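Local coordinates for tricorn protease (Thermoplasma acidophilum, PDB 1K32), which degrades peptides as a serine protease, probably acting downstream of the proteasome, with beta-propeller domains that appear to gate the passage of substrates, at residues A[70-74]-A[75-79]; A[190-193]-A[194-197]; A[700-703]-A[704-707]; A[832-835]-A[836-840]; A[1022-1025]-A[1026-1030]. One frame throughout, in Å; residues are numbered along the deposited sequence.

Overall arrangement
The five contacts illustrate how one short-range principle, residues only a few positions apart holding a turn, a cap or a helix, adapts to place. Contacts 1 and 2 close antiparallel hairpins of two different propeller blades: contact 1 is partly buried, while contact 2 is more exposed, its centre about 39 Å from that of the chain. Contact 3 is a buried helix start that touches contact 1, Tyr-703 lying against Met-72 and Leu-77. Contacts 4 and 5 are turns of helices 830-848 and 1020-1032, which pack together; contact 4 is buried and carries a salt bridge within the helix, whereas contact 5 is greasy on one side and acidic on another.

Contact 1: residues A[70-74]-A[75-79]; sequences RVMRG and SSLNT
Thr-79 takes hold of Arg-73 three times where strand 66-73 turns into strand 79-86. The two residues form an antiparallel hydrogen-bonded pair: Arg-73 N reaches Thr-79 O at 3.0 Å, and Thr-79 N returns to Arg-73 O at 3.2 Å. The third bond comes from the side chain, since Thr-79 OG1 donates to Arg-73 O at 3.0 Å. This hydroxyl sits well above the carbonyl plane, whereas the amide arrives almost in line with the carbonyl bond, and the two donors therefore share one oxygen without competing for the same approach. A chi1 of 63°, with OG1 between the backbone N and the carbonyl carbon, folds the hydroxyl back over the strand partner.

Met-72 and Leu-77 make the apolar contact of the hairpin, crossing at about a right angle, with Met-72 CB touching Leu-77 CB at 3.9 Å and Met-72 SD lying 4.0 Å from the same CB. Tyr-703 of helix 702-714 and Val-54 of the neighbouring strand press on both side chains. The type I turn from Gly-74 to Leu-77 positions this pair, with Leu-77 N bonded to Gly-74 O at 2.7 Å; at Gly-74 a side chain would run into Asn-78 ND2.

Farther out, Arg-73 NE bonds to Leu-52 O, Thr-79 OG1 also meets Phe-734 N, and Ser-76 OG meets Gly-726 O. In this hairpin of a propeller blade the Arg-73 carbonyl, which accepts two hydrogen bonds, thus does more than close the ladder: it fixes a hydroxyl that is shared with a loop far along the chain.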
loop_
_atom_site.group_PDB
_atom_site.type_symbol
_atom_site.label_atom_id
_atom_site.label_comp_id
_atom_site.label_asym_id
_atom_site.label_seq_id
_atom_site.Cartn_x
_atom_site.Cartn_y
_atom_site.Cartn_z
ATOM N N ARG A 70 21.157 55.893 21.239
ATOM C CA ARG A 70 20.111 54.878 21.386
ATOM C C ARG A 70 19.601 54.523 19.985
ATOM O O ARG A 70 19.162 55.390 19.225
ATOM C CB ARG A 70 18.936 55.370 22.246
ATOM C CG ARG A 70 17.851 54.286 22.422
ATOM C CD ARG A 70 16.694 54.706 23.322
ATOM N NE ARG A 70 15.716 53.630 23.580
ATOM C CZ ARG A 70 14.755 53.247 22.736
ATOM N NH1 ARG A 70 13.915 52.283 23.065
ATOM N NH2 ARG A 70 14.625 53.827 21.557
ATOM N N VAL A 71 19.682 53.251 19.623
ATOM C CA VAL A 71 19.213 52.861 18.307
ATOM C C VAL A 71 18.206 51.742 18.433
ATOM O O VAL A 71 18.337 50.891 19.305
ATOM C CB VAL A 71 20.393 52.405 17.402
ATOM C CG1 VAL A 71 21.167 51.307 18.069
ATOM C CG2 VAL A 71 19.868 51.923 16.049
ATOM N N MET A 72 17.185 51.749 17.585
ATOM C CA MET A 72 16.190 50.678 17.623
ATOM C C MET A 72 16.300 49.760 16.398
ATOM O O MET A 72 16.693 50.193 15.322
ATOM C CB MET A 72 14.778 51.268 17.708
ATOM C CG MET A 72 14.478 51.992 19.016
ATOM S SD MET A 72 12.941 52.972 18.845
ATOM C CE MET A 72 13.623 54.309 17.871
ATOM N N ARG A 73 15.989 48.481 16.581
ATOM C CA ARG A 73 16.028 47.501 15.489
ATOM C C ARG A 73 14.814 46.598 15.582
ATOM O O ARG A 73 14.112 46.623 16.586
ATOM C CB ARG A 73 17.316 46.673 15.540
ATOM C CG ARG A 73 18.493 47.401 14.928
ATOM C CD ARG A 73 19.751 46.560 14.915
ATOM N NE ARG A 73 20.900 47.367 14.517
ATOM C CZ ARG A 73 22.145 46.911 14.429
ATOM N NH1 ARG A 73 23.123 47.723 14.060
ATOM N NH2 ARG A 73 22.414 45.649 14.707
ATOM N N GLY A 74 14.587 45.790 14.548
ATOM C CA GLY A 74 13.410 44.928 14.513
ATOM C C GLY A 74 12.428 45.690 13.628
ATOM O O GLY A 74 12.327 46.914 13.768
ATOM N N SER A 75 11.715 45.008 12.737
ATOM C CA SER A 75 10.794 45.690 11.816
ATOM C C SER A 75 9.922 46.759 12.476
ATOM O O SER A 75 9.757 47.848 11.931
ATOM C CB SER A 75 9.911 44.681 11.092
ATOM O OG SER A 75 9.045 44.044 12.001
ATOM N N SER A 76 9.386 46.453 13.653
ATOM C CA SER A 76 8.555 47.402 14.385
ATOM C C SER A 76 9.311 48.174 15.481
ATOM O O SER A 76 8.700 48.742 16.390
ATOM C CB SER A 76 7.349 46.676 14.988
ATOM O OG SER A 76 6.562 46.094 13.956
ATOM N N LEU A 77 10.637 48.220 15.370
ATOM C CA LEU A 77 11.476 48.913 16.346
ATOM C C LEU A 77 11.121 48.436 17.756
ATOM O O LEU A 77 11.024 49.229 18.694
ATOM C CB LEU A 77 11.303 50.445 16.229
ATOM C CG LEU A 77 11.488 51.068 14.831
ATOM C CD1 LEU A 77 11.462 52.613 14.888
ATOM C CD2 LEU A 77 12.809 50.594 14.259
ATOM N N ASN A 78 10.925 47.132 17.904
ATOM C CA ASN A 78 10.588 46.574 19.198
ATOM C C ASN A 78 11.792 46.303 20.122
ATOM O O ASN A 78 11.604 45.968 21.294
ATOM C CB ASN A 78 9.736 45.293 19.031
ATOM C CG ASN A 78 10.427 44.211 18.210
ATOM O OD1 ASN A 78 10.404 43.042 18.583
ATOM N ND2 ASN A 78 11.024 44.588 17.087
ATOM N N THR A 79 13.020 46.442 19.610
ATOM C CA THR A 79 14.204 46.234 20.449
ATOM C C THR A 79 15.132 47.445 20.409
ATOM O O THR A 79 15.161 48.184 19.431
ATOM C CB THR A 79 15.034 44.972 20.039
ATOM O OG1 THR A 79 15.552 45.133 18.717
ATOM C CG2 THR A 79 14.160 43.695 20.097
#

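Contact 2: residues A[190-193]-A[194-197]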
loop_
_atom_site.group_PDB
_atom_site.type_symbol
_atom_site.label_atom_id
_atom_site.label_comp_id
_atom_site.label_asym_id
_atom_site.label_seq_id
_atom_site.Cartn_x
_atom_site.Cartn_y
_atom_site.Cartn_z
ATOM N N GLU A 190 17.697 65.571 45.779
ATOM C CA GLU A 190 18.332 65.129 47.008
ATOM C C GLU A 190 18.538 66.360 47.884
ATOM O O GLU A 190 18.954 67.401 47.396
ATOM C CB GLU A 190 19.670 64.469 46.676
ATOM C CG GLU A 190 20.266 63.624 47.783
ATOM C CD GLU A 190 21.582 62.984 47.366
ATOM O OE1 GLU A 190 22.071 62.085 48.077
ATOM O OE2 GLU A 190 22.133 63.381 46.319
ATOM N N VAL A 191 18.221 66.254 49.167
ATOM C CA VAL A 191 18.388 67.389 50.071
ATOM C C VAL A 191 19.456 67.080 51.113
ATOM O O VAL A 191 20.214 67.952 51.534
ATOM C CB VAL A 191 17.059 67.747 50.784
ATOM C CG1 VAL A 191 16.063 68.288 49.782
ATOM C CG2 VAL A 191 16.488 66.523 51.471
ATOM N N ASN A 192 19.507 65.823 51.519
ATOM C CA ASN A 192 20.468 65.357 52.499
ATOM C C ASN A 192 21.000 64.083 51.871
ATOM O O ASN A 192 20.208 63.259 51.433
ATOM C CB ASN A 192 19.748 65.057 53.817
ATOM C CG ASN A 192 20.539 64.141 54.717
ATOM O OD1 ASN A 192 21.707 64.398 55.010
ATOM N ND2 ASN A 192 19.905 63.060 55.169
ATOM N N SER A 193 22.323 63.925 51.810
ATOM C CA SER A 193 22.913 62.738 51.195
ATOM C C SER A 193 22.050 61.502 51.427
ATOM O O SER A 193 22.001 60.962 52.528
ATOM C CB SER A 193 24.333 62.493 51.724
ATOM O OG SER A 193 24.319 61.988 53.040
ATOM N N GLY A 194 21.348 61.070 50.384
ATOM C CA GLY A 194 20.498 59.902 50.509
ATOM C C GLY A 194 19.022 60.198 50.730
ATOM O O GLY A 194 18.193 59.317 50.556
ATOM N N ALA A 195 18.695 61.428 51.104
ATOM C CA ALA A 195 17.310 61.835 51.356
ATOM C C ALA A 195 16.763 62.663 50.191
ATOM O O ALA A 195 17.424 63.580 49.702
ATOM C CB ALA A 195 17.231 62.638 52.650
ATOM N N PHE A 196 15.549 62.351 49.753
ATOM C CA PHE A 196 14.959 63.075 48.637
ATOM C C PHE A 196 13.607 63.705 48.912
ATOM O O PHE A 196 12.834 63.232 49.736
ATOM C CB PHE A 196 14.830 62.159 47.420
ATOM C CG PHE A 196 16.142 61.701 46.868
ATOM C CD1 PHE A 196 16.913 60.772 47.555
ATOM C CD2 PHE A 196 16.608 62.199 45.655
ATOM C CE1 PHE A 196 18.134 60.340 47.037
ATOM C CE2 PHE A 196 17.824 61.775 45.131
ATOM C CZ PHE A 196 18.586 60.840 45.828
ATOM N N LYS A 197 13.335 64.774 48.176
ATOM C CA LYS A 197 12.092 65.507 48.284
ATOM C C LYS A 197 11.527 65.722 46.879
ATOM O O LYS A 197 12.273 65.959 45.932
ATOM C CB LYS A 197 12.357 66.859 48.951
ATOM C CG LYS A 197 11.215 67.848 48.853
ATOM C CD LYS A 197 11.616 69.201 49.435
ATOM C CE LYS A 197 10.451 70.182 49.392
ATOM N NZ LYS A 197 10.836 71.530 49.915
#
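The ring of Phe-196 carries Glu-190 on one face: Glu-190 CB stands 4.0 Å from the ring centroid in a CH-pi contact, displaced toward the rim. Beyond it Glu-190 CG passes 3.8 Å from Phe-196 CZ, and the carboxylate plane lies within 4° of the ring plane, the two flat groups running almost parallel. Arg-164 and Ile-166 of the adjoining strand also touch the ring. Glu-190 CG is anti to its own amide nitrogen (chi1 -164°) and the chain beyond is extended, which carries the acid forward to the turn. There Glu-190 OE1 accepts Gly-194 N at 2.6 Å on its anti lone pair, while OE2 forms a salt bridge with Arg-164.

A classic beta bulge accompanies the type II turn of this hairpin in a propeller blade: Val-191 and Asn-192 both face Ala-195, and Val-191 N bonds to Ala-195 O at 2.8 Å. Asn-192 CB rests 3.7 Å from Ala-195 CB on the opposite face of the hairpin from Phe-196. With an alanine in place of Glu-190, the Gly-194 amide and Arg-164 would probably both lose their acidic partner. One glutamate side chain thus serves three partners: its methylene covers the ring, while its two oxygens hold the turn amide and the arginine of the next strand.

Contact 3: residues A[700-703]-A[704-707]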
loop_
_atom_site.group_PDB
_atom_site.type_symbol
_atom_site.label_atom_id
_atom_site.label_comp_id
_atom_site.label_asym_id
_atom_site.label_seq_id
_atom_site.Cartn_x
_atom_site.Cartn_y
_atom_site.Cartn_z
ATOM N N LYS A 700 10.861 61.269 5.238
ATOM C CA LYS A 700 11.533 60.423 4.265
ATOM C C LYS A 700 11.547 58.971 4.721
ATOM O O LYS A 700 11.730 58.072 3.914
ATOM C CB LYS A 700 12.967 60.889 4.051
ATOM C CG LYS A 700 13.159 61.808 2.864
ATOM C CD LYS A 700 12.396 63.102 3.003
ATOM C CE LYS A 700 12.668 64.007 1.814
ATOM N NZ LYS A 700 11.851 65.256 1.877
ATOM N N THR A 701 11.365 58.745 6.016
ATOM C CA THR A 701 11.364 57.383 6.542
ATOM C C THR A 701 10.097 57.101 7.343
ATOM O O THR A 701 9.378 58.030 7.766
ATOM C CB THR A 701 12.604 57.115 7.438
ATOM O OG1 THR A 701 12.504 57.889 8.641
ATOM C CG2 THR A 701 13.891 57.490 6.692
ATOM N N ARG A 702 9.825 55.820 7.559
ATOM C CA ARG A 702 8.635 55.434 8.306
ATOM C C ARG A 702 8.672 56.015 9.707
ATOM O O ARG A 702 7.633 56.308 10.272
ATOM C CB ARG A 702 8.495 53.917 8.382
ATOM C CG ARG A 702 7.251 53.451 9.150
ATOM C CD ARG A 702 5.961 53.828 8.416
ATOM N NE ARG A 702 4.768 53.475 9.183
ATOM C CZ ARG A 702 4.353 54.126 10.270
ATOM N NH1 ARG A 702 3.261 53.736 10.912
ATOM N NH2 ARG A 702 5.019 55.189 10.706
ATOM N N TYR A 703 9.863 56.159 10.273
ATOM C CA TYR A 703 9.986 56.742 11.599
ATOM C C TYR A 703 9.561 58.216 11.591
ATOM O O TYR A 703 8.901 58.671 12.524
ATOM C CB TYR A 703 11.418 56.643 12.124
ATOM C CG TYR A 703 11.497 56.964 13.601
ATOM C CD1 TYR A 703 10.741 56.242 14.518
ATOM C CD2 TYR A 703 12.302 57.996 14.080
ATOM C CE1 TYR A 703 10.775 56.529 15.876
ATOM C CE2 TYR A 703 12.348 58.298 15.450
ATOM C CZ TYR A 703 11.577 57.554 16.338
ATOM O OH TYR A 703 11.596 57.816 17.685
ATOM N N ASP A 704 9.976 58.950 10.559
ATOM C CA ASP A 704 9.621 60.355 10.376
ATOM C C ASP A 704 8.097 60.474 10.384
ATOM O O ASP A 704 7.536 61.311 11.088
ATOM C CB ASP A 704 10.125 60.872 9.019
ATOM C CG ASP A 704 11.626 61.044 8.975
ATOM O OD1 ASP A 704 12.181 61.149 7.860
ATOM O OD2 ASP A 704 12.259 61.086 10.049
ATOM N N LEU A 705 7.448 59.614 9.599
ATOM C CA LEU A 705 5.995 59.610 9.480
ATOM C C LEU A 705 5.331 59.365 10.827
ATOM O O LEU A 705 4.307 59.969 11.134
ATOM C CB LEU A 705 5.537 58.537 8.484
ATOM C CG LEU A 705 4.248 58.804 7.678
ATOM C CD1 LEU A 705 3.598 57.481 7.311
ATOM C CD2 LEU A 705 3.276 59.650 8.457
ATOM N N SER A 706 5.916 58.470 11.624
ATOM C CA SER A 706 5.384 58.156 12.944
ATOM C C SER A 706 5.379 59.386 13.841
ATOM O O SER A 706 4.401 59.658 14.535
ATOM C CB SER A 706 6.225 57.054 13.600
ATOM O OG SER A 706 5.926 56.940 14.974
ATOM N N ASN A 707 6.478 60.130 13.835
ATOM C CA ASN A 707 6.558 61.323 14.658
ATOM C C ASN A 707 5.406 62.271 14.338
ATOM O O ASN A 707 4.823 62.881 15.238
ATOM C CB ASN A 707 7.896 62.045 14.431
ATOM C CG ASN A 707 9.056 61.372 15.159
ATOM O OD1 ASN A 707 9.583 60.325 14.732
ATOM N ND2 ASN A 707 9.455 61.966 16.265
#
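Thr-701 and Asp-704 form a capping box at the start of helix 702-714, Thr-701 being the N-cap. In its side-chain bonds, Thr-701 OG1 accepts from Asp-704 N at 3.3 Å, a weak bond, and Asp-704 OD1 accepts in return from Thr-701 N at 3.1 Å, from above the carboxylate plane. The same oxygen takes Lys-700 N at 2.9 Å on its anti lone pair, in a nearly straight bond (168° at the hydrogen). Two backbone N-H groups ahead of the first turn thus converge on one carboxylate oxygen, whose negative charge would probably be stabilised by the amino end of the helix. Asp-704 CG lies beside its own backbone N (chi1 -72°), which turns the acid back toward the cap. Thr-701 OG1 also bonds to Asp-33.

Backbone bonds follow the helical pattern as Leu-705 N, Ser-706 N and Asn-707 N meet the carbonyls of Thr-701, Arg-702 and Tyr-703.

Charge pairing outside the two segments, and packing, concern the buried flanks. Arg-702 NE and NH1 form salt bridges with Asp-976 and Glu-723, so this side chain links the helix to two acids outside it. Leu-705 CD1 lies over one face of the guanidinium, and Leu-705 itself packs on Phe-660 and Met-663 of helix 656-674. The Tyr-703 ring leaves the helix on a different side, toward Val-54 and Asn-56 of a propeller strand. Among residues 704-707, Ser-706 comes nearest to the edge of the Arg-702 guanidinium, Arg-702 NH2 standing 3.5 Å from Ser-706 N and 3.6 Å from Ser-706 CB.

Contact 4: residues A[832-835]-A[836-840]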
loop_
_atom_site.group_PDB
_atom_site.type_symbol
_atom_site.label_atom_id
_atom_site.label_comp_id
_atom_site.label_asym_id
_atom_site.label_seq_id
_atom_site.Cartn_x
_atom_site.Cartn_y
_atom_site.Cartn_z
ATOM N N ILE A 832 10.719 34.915 34.204
ATOM C CA ILE A 832 11.406 34.288 35.339
ATOM C C ILE A 832 11.616 35.340 36.417
ATOM O O ILE A 832 11.297 35.110 37.586
ATOM C CB ILE A 832 12.774 33.695 34.930
ATOM C CG1 ILE A 832 12.558 32.549 33.938
ATOM C CG2 ILE A 832 13.522 33.188 36.174
ATOM C CD1 ILE A 832 13.829 32.039 33.260
ATOM N N ARG A 833 12.137 36.500 36.014
ATOM C CA ARG A 833 12.375 37.602 36.943
ATOM C C ARG A 833 11.072 38.034 37.613
ATOM O O ARG A 833 11.060 38.374 38.788
ATOM C CB ARG A 833 13.006 38.795 36.209
ATOM C CG ARG A 833 14.466 38.591 35.810
ATOM C CD ARG A 833 14.991 39.703 34.894
ATOM N NE ARG A 833 16.325 39.370 34.395
ATOM C CZ ARG A 833 17.447 39.554 35.083
ATOM N NH1 ARG A 833 18.604 39.202 34.555
ATOM N NH2 ARG A 833 17.416 40.117 36.281
ATOM N N TYR A 834 9.976 38.012 36.861
ATOM C CA TYR A 834 8.659 38.389 37.392
ATOM C C TYR A 834 8.163 37.409 38.461
ATOM O O TYR A 834 7.744 37.810 39.555
ATOM C CB TYR A 834 7.618 38.445 36.269
ATOM C CG TYR A 834 6.208 38.552 36.803
ATOM C CD1 TYR A 834 5.775 39.716 37.439
ATOM C CD2 TYR A 834 5.339 37.460 36.752
ATOM C CE1 TYR A 834 4.521 39.795 38.018
ATOM C CE2 TYR A 834 4.072 37.524 37.331
ATOM C CZ TYR A 834 3.671 38.694 37.964
ATOM O OH TYR A 834 2.437 38.762 38.559
ATOM N N ARG A 835 8.181 36.121 38.145
ATOM C CA ARG A 835 7.723 35.129 39.116
ATOM C C ARG A 835 8.627 35.112 40.358
ATOM O O ARG A 835 8.139 34.965 41.481
ATOM C CB ARG A 835 7.632 33.745 38.456
ATOM C CG ARG A 835 6.537 33.645 37.378
ATOM C CD ARG A 835 5.138 33.432 37.960
ATOM N NE ARG A 835 5.147 32.242 38.797
ATOM C CZ ARG A 835 4.940 32.247 40.107
ATOM N NH1 ARG A 835 5.009 31.107 40.772
ATOM N NH2 ARG A 835 4.624 33.376 40.740
ATOM N N SER A 836 9.938 35.278 40.171
ATOM C CA SER A 836 10.850 35.325 41.322
ATOM C C SER A 836 10.445 36.519 42.219
ATOM O O SER A 836 10.392 36.407 43.439
ATOM C CB SER A 836 12.301 35.474 40.838
ATOM O OG SER A 836 13.150 36.048 41.820
ATOM N N TRP A 837 10.154 37.654 41.593
ATOM C CA TRP A 837 9.732 38.863 42.313
ATOM C C TRP A 837 8.436 38.585 43.078
ATOM O O TRP A 837 8.316 38.898 44.265
ATOM C CB TRP A 837 9.512 40.016 41.316
ATOM C CG TRP A 837 9.088 41.322 41.961
ATOM C CD1 TRP A 837 9.904 42.268 42.529
ATOM C CD2 TRP A 837 7.746 41.819 42.095
ATOM N NE1 TRP A 837 9.152 43.319 43.003
ATOM C CE2 TRP A 837 7.826 43.073 42.747
ATOM C CE3 TRP A 837 6.483 41.326 41.725
ATOM C CZ2 TRP A 837 6.689 43.845 43.035
ATOM C CZ3 TRP A 837 5.350 42.094 42.011
ATOM C CH2 TRP A 837 5.464 43.341 42.662
ATOM N N VAL A 838 7.453 38.003 42.396
ATOM C CA VAL A 838 6.186 37.670 43.044
ATOM C C VAL A 838 6.386 36.703 44.216
ATOM O O VAL A 838 5.865 36.931 45.307
ATOM C CB VAL A 838 5.197 37.030 42.046
ATOM C CG1 VAL A 838 3.998 36.445 42.785
ATOM C CG2 VAL A 838 4.731 38.070 41.050
ATOM N N GLU A 839 7.130 35.619 43.997
ATOM C CA GLU A 839 7.354 34.635 45.065
ATOM C C GLU A 839 8.098 35.210 46.266
ATOM O O GLU A 839 7.869 34.778 47.404
ATOM C CB GLU A 839 8.101 33.407 44.536
ATOM C CG GLU A 839 7.286 32.521 43.585
ATOM C CD GLU A 839 5.979 32.005 44.197
ATOM O OE1 GLU A 839 6.008 31.425 45.306
ATOM O OE2 GLU A 839 4.912 32.169 43.563
ATOM N N ALA A 840 8.985 36.176 46.013
ATOM C CA ALA A 840 9.738 36.838 47.078
ATOM C C ALA A 840 8.766 37.698 47.896
ATOM O O ALA A 840 8.801 37.695 49.122
ATOM C CB ALA A 840 10.850 37.714 46.481
#
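Ser-836 N bonds to Ile-832 O at 2.9 Å, the first of four successive alpha-helical bonds that join residues 832-835 to 836-839. Trp-837 N, Val-838 N and Glu-839 N follow in step, each meeting the carbonyl four residues back, the last at 2.8 Å between Glu-839 N and Arg-835 O.

Four-residue spacing also sets the side chains. Over one face of the Tyr-834 ring Val-838 CG2 makes a CH-pi contact, 3.7 Å from the centroid and offset toward the rim, so that Tyr-834 CZ is only 3.3 Å away from Val-838 CG2. With Tyr-834 CG anti to the amide nitrogen (chi1 168°) the ring swings outward from the helix, its face against the Val-838 methyl. Its hydroxyl bonds to His-857 ND1.

These residues lie in helix 830-848, which packs on the parallel sheet of the S41 peptidase fold, against strand 853-857 and helix 863-876. Val-838 touches His-857 on the strand and Leu-872 on the helix, while Trp-837 meets Phe-130 and His-857 edge-to-face.

Arg-835 and Glu-839 run side by side, pointing the same way, in an i to i+4 salt bridge. The arginine, bent at chi2 and chi3, brings its outer nitrogens to a single oxygen, with Arg-835 NH1 3.0 Å and Arg-835 NH2 3.1 Å from Glu-839 OE2. That oxygen lies near the guanidinium plane, but the carboxylate is turned 85° against it: NH2 uses the anti lone pair and NH1 arrives from above the carboxylate. Arg-835 NE forms a further salt bridge with Glu-765, and Glu-839 OE1 pairs with Arg-842 one turn on.

Contact 5: residues A[1022-1025]-A[1026-1030]; sequences IDYA and IDALI
From Ile-1022 to Leu-1029 four consecutive alpha-helical bonds run unbroken, including Ile-1026 N to Ile-1022 O at 2.9 Å and Ala-1028 N to Tyr-1024 O at 2.7 Å. The side chains sort themselves round this C-terminal helix by chemistry. On the buried side Ile-1026 CD1 lies 4.3 Å from Ile-1022 CG1, and Ile-1026 CG1 sits 3.1 Å from Ile-1022 O; with CG1 beside its own backbone N (chi1 -70°), the branch is laid back over the preceding turn. Both isoleucines press on helix 830-848, and Ile-1026, Ala-1025 and Leu-1029 pack on strands of the parallel sheet in the fold of peptidase family S41, which belongs to the ClpP/crotonase clan.

Tyr-1024 CE2 approaches Ala-1028 CB at 4.0 Å on a more open flank, the methyl group meeting the ring obliquely.

The acidic side holds Asp-1023 and Asp-1027, one turn apart, with Asp-1027 CG 3.2 Å from Asp-1023 O. Asp-1023 OD2 stands 5.8 Å from Asp-1027 OD1. Each acid has a partner on helix 830-848: Asp-1023 bonds to Tyr-844 OH and Asp-1027 makes a salt bridge with Arg-848. An asparagine in place of Asp-1027 would probably leave Arg-848 without its full countercharge here. The helix is therefore joined to helix 830-848 by hydrocarbon contact and by polar bonds, a hydrogen bond to Tyr-844 and a salt bridge to Arg-848, the arginine being likely to ease the repulsion of the two carboxylates.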
loop_
_atom_site.group_PDB
_atom_site.type_symbol
_atom_site.label_atom_id
_atom_site.label_comp_id
_atom_site.label_asym_id
_atom_site.label_seq_id
_atom_site.Cartn_x
_atom_site.Cartn_y
_atom_site.Cartn_z
ATOM N N ILE A 1022 4.222 47.791 50.365
ATOM C CA ILE A 1022 3.872 46.459 50.833
ATOM C C ILE A 1022 3.915 46.394 52.365
ATOM O O ILE A 1022 3.094 45.705 52.991
ATOM C CB ILE A 1022 4.799 45.388 50.216
ATOM C CG1 ILE A 1022 4.078 44.039 50.231
ATOM C CG2 ILE A 1022 6.133 45.337 50.965
ATOM C CD1 ILE A 1022 4.656 43.013 49.260
ATOM N N ASP A 1023 4.860 47.116 52.967
ATOM C CA ASP A 1023 4.965 47.159 54.426
ATOM C C ASP A 1023 3.704 47.772 55.047
ATOM O O ASP A 1023 3.158 47.248 56.013
ATOM C CB ASP A 1023 6.176 47.988 54.852
ATOM C CG ASP A 1023 7.462 47.204 54.801
ATOM O OD1 ASP A 1023 8.537 47.837 54.810
ATOM O OD2 ASP A 1023 7.395 45.959 54.763
ATOM N N TYR A 1024 3.249 48.894 54.497
ATOM C CA TYR A 1024 2.050 49.530 55.026
ATOM C C TYR A 1024 0.846 48.600 54.899
ATOM O O TYR A 1024 0.053 48.480 55.832
ATOM C CB TYR A 1024 1.741 50.837 54.293
ATOM C CG TYR A 1024 0.572 51.573 54.907
ATOM C CD1 TYR A 1024 0.753 52.412 56.008
ATOM C CD2 TYR A 1024 -0.729 51.380 54.431
ATOM C CE1 TYR A 1024 -0.331 53.041 56.620
ATOM C CE2 TYR A 1024 -1.818 51.998 55.039
ATOM C CZ TYR A 1024 -1.611 52.827 56.132
ATOM O OH TYR A 1024 -2.689 53.439 56.742
ATOM N N ALA A 1025 0.706 47.956 53.742
ATOM C CA ALA A 1025 -0.409 47.041 53.494
ATOM C C ALA A 1025 -0.390 45.907 54.509
ATOM O O ALA A 1025 -1.432 45.512 55.027
ATOM C CB ALA A 1025 -0.340 46.475 52.061
ATOM N N ILE A 1026 0.799 45.377 54.776
ATOM C CA ILE A 1026 0.938 44.306 55.749
ATOM C C ILE A 1026 0.557 44.807 57.148
ATOM O O ILE A 1026 -0.249 44.189 57.848
ATOM C CB ILE A 1026 2.386 43.768 55.784
ATOM C CG1 ILE A 1026 2.689 43.002 54.489
ATOM C CG2 ILE A 1026 2.565 42.850 56.999
ATOM C CD1 ILE A 1026 4.138 42.647 54.315
ATOM N N ASP A 1027 1.126 45.938 57.544
ATOM C CA ASP A 1027 0.841 46.496 58.859
ATOM C C ASP A 1027 -0.626 46.875 59.023
ATOM O O ASP A 1027 -1.208 46.678 60.094
ATOM C CB ASP A 1027 1.733 47.706 59.104
ATOM C CG ASP A 1027 3.202 47.335 59.182
ATOM O OD1 ASP A 1027 4.062 48.226 58.997
ATOM O OD2 ASP A 1027 3.496 46.148 59.437
ATOM N N ALA A 1028 -1.226 47.402 57.959
ATOM C CA ALA A 1028 -2.622 47.811 58.005
ATOM C C ALA A 1028 -3.524 46.609 58.255
ATOM O O ALA A 1028 -4.460 46.679 59.052
ATOM C CB ALA A 1028 -3.019 48.513 56.696
ATOM N N LEU A 1029 -3.241 45.504 57.574
ATOM C CA LEU A 1029 -4.039 44.300 57.755
ATOM C C LEU A 1029 -3.816 43.689 59.133
ATOM O O LEU A 1029 -4.765 43.220 59.764
ATOM C CB LEU A 1029 -3.727 43.266 56.670
ATOM C CG LEU A 1029 -4.534 43.409 55.374
ATOM C CD1 LEU A 1029 -4.157 42.292 54.420
ATOM C CD2 LEU A 1029 -6.027 43.354 55.677
ATOM N N ILE A 1030 -2.569 43.683 59.597
ATOM C CA ILE A 1030 -2.269 43.137 60.918
ATOM C C ILE A 1030 -3.118 43.876 61.957
ATOM O O ILE A 1030 -3.658 43.265 62.887
ATOM C CB ILE A 1030 -0.772 43.293 61.267
ATOM C CG1 ILE A 1030 0.062 42.395 60.353
ATOM C CG2 ILE A 1030 -0.522 42.913 62.722
ATOM C CD1 ILE A 1030 1.559 42.508 60.587
#